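Local coordinates for protein terminal oxygenase component of carbazole 1,9a-dioxygenase (Sphingomonas, PDB 3GKQ) that probably receives electrons from a ferredoxin through its Rieske [2Fe-2S] cluster and uses a mononuclear iron to add dioxygen to carbazole, at residues A[238-243]-A[252-257]. Residues are numbered along the deposited sequence; the frame is centred on the assembly and turned at random.
Sequences PIFEAT and GHMGSK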
# COMPACT_ATOMS: atom_id res chain seq x y z
N PRO A 238 -34.79 -29.36 -8.47
CA PRO A 238 -34.14 -28.71 -7.33
C PRO A 238 -33.57 -29.71 -6.31
O PRO A 238 -34.22 -30.70 -5.99
CB PRO A 238 -35.25 -27.84 -6.75
CG PRO A 238 -36.47 -28.65 -7.03
CD PRO A 238 -36.24 -29.11 -8.46
N ILE A 239 -32.37 -29.43 -5.82
CA ILE A 239 -31.69 -30.31 -4.86
C ILE A 239 -31.93 -29.91 -3.41
O ILE A 239 -31.38 -28.91 -2.93
CB ILE A 239 -30.16 -30.29 -5.12
CG1 ILE A 239 -29.88 -30.43 -6.62
CG2 ILE A 239 -29.48 -31.41 -4.33
CD1 ILE A 239 -30.44 -31.69 -7.25
N PHE A 240 -32.76 -30.70 -2.71
CA PHE A 240 -33.08 -30.42 -1.31
C PHE A 240 -32.31 -31.31 -0.34
O PHE A 240 -32.41 -31.15 0.87
CB PHE A 240 -34.58 -30.55 -1.08
CG PHE A 240 -35.35 -29.30 -1.40
CD1 PHE A 240 -35.27 -28.20 -0.56
CD2 PHE A 240 -36.11 -29.21 -2.56
CE1 PHE A 240 -35.94 -27.01 -0.86
CE2 PHE A 240 -36.79 -28.03 -2.87
CZ PHE A 240 -36.70 -26.93 -2.02
N GLU A 241 -31.56 -32.26 -0.89
CA GLU A 241 -30.74 -33.14 -0.07
C GLU A 241 -29.67 -33.72 -0.99
O GLU A 241 -29.92 -34.00 -2.17
CB GLU A 241 -31.59 -34.26 0.56
CG GLU A 241 -32.02 -35.37 -0.38
CD GLU A 241 -30.95 -36.44 -0.53
OE1 GLU A 241 -30.48 -36.96 0.51
OE2 GLU A 241 -30.60 -36.77 -1.68
N ALA A 242 -28.45 -33.87 -0.47
CA ALA A 242 -27.37 -34.40 -1.28
C ALA A 242 -26.45 -35.32 -0.48
O ALA A 242 -26.30 -35.17 0.73
CB ALA A 242 -26.56 -33.25 -1.88
N THR A 243 -25.84 -36.26 -1.19
CA THR A 243 -24.94 -37.22 -0.57
C THR A 243 -23.49 -37.02 -0.99
O THR A 243 -23.19 -36.32 -1.97
CB THR A 243 -25.32 -38.65 -0.98
OG1 THR A 243 -25.27 -38.75 -2.41
CG2 THR A 243 -26.73 -38.99 -0.50
N GLY A 252 -31.26 -29.42 2.27
CA GLY A 252 -31.61 -28.04 2.02
C GLY A 252 -32.61 -27.54 3.06
O GLY A 252 -32.63 -28.03 4.20
N HIS A 253 -33.44 -26.58 2.66
CA HIS A 253 -34.42 -26.01 3.57
C HIS A 253 -35.79 -25.85 2.91
O HIS A 253 -36.07 -24.85 2.24
CB HIS A 253 -33.92 -24.64 4.07
CG HIS A 253 -34.82 -23.98 5.07
ND1 HIS A 253 -36.04 -23.43 4.73
CD2 HIS A 253 -34.67 -23.77 6.40
CE1 HIS A 253 -36.60 -22.91 5.80
NE2 HIS A 253 -35.79 -23.10 6.83
N MET A 254 -36.65 -26.86 3.09
CA MET A 254 -37.99 -26.80 2.52
C MET A 254 -38.79 -25.71 3.22
O MET A 254 -38.49 -25.33 4.35
CB MET A 254 -38.71 -28.15 2.69
CG MET A 254 -38.10 -29.29 1.91
SD MET A 254 -39.06 -30.80 2.07
CE MET A 254 -38.61 -31.68 0.61
N GLY A 255 -39.81 -25.21 2.53
CA GLY A 255 -40.66 -24.18 3.09
C GLY A 255 -41.90 -24.06 2.24
O GLY A 255 -42.02 -24.77 1.24
N SER A 256 -42.82 -23.18 2.61
CA SER A 256 -44.03 -23.02 1.81
C SER A 256 -44.03 -21.76 0.95
O SER A 256 -44.79 -21.67 -0.02
CB SER A 256 -45.26 -23.04 2.72
OG SER A 256 -45.47 -24.35 3.24
N LYS A 257 -43.18 -20.79 1.29
CA LYS A 257 -43.10 -19.56 0.49
C LYS A 257 -42.09 -19.74 -0.63
O LYS A 257 -40.90 -19.94 -0.38
CB LYS A 257 -42.70 -18.37 1.36
CG LYS A 257 -43.77 -17.95 2.35
CD LYS A 257 -43.43 -16.62 3.00
CE LYS A 257 -44.56 -16.15 3.91
NZ LYS A 257 -44.30 -14.80 4.45
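F240 reaches across to the backbone and side chain that follow G252, and its ring lies against M254 and H253. From CB the chain swings to CG with chi1 at -85°, which brings one side of the ring to the 252-257 loop. CD1 touches first: M254 CG lies over one ring face, 3.9 Å from F240 CD1. One atom further out, F240 CE1 meets H253 O at 3.8 Å; this carbonyl oxygen sits at the ring edge, near its plane, facing the slightly positive C-H rim. At the tip, CZ runs on past the loop, 4.8 Å from H253 O. With CG anti to its carbonyl carbon (chi1 -66°) and the chain extended beyond, M254 lays CG on the ring while SD runs past it. In the backbone, G252 N gives a nearly straight hydrogen bond to F240 O from above the carbonyl plane; the modelled 2.5 Å between G252 N and F240 O is doubtfully short. Cutting F240 back to an alanine removes the ring and would probably leave M254 CG without the face it rests on, its side chain freer to turn. F240 falls at the break in strand 236-244, so the contact extends the 236-244/247-251 hairpin into the loop leading to strand 262-266. P204 also touches F240, I239 meets L111 of the second subunit at the subunit interface, and H253 NE2, hydrogen-bonded to D197 OD1, joins the loop to helix 194-198.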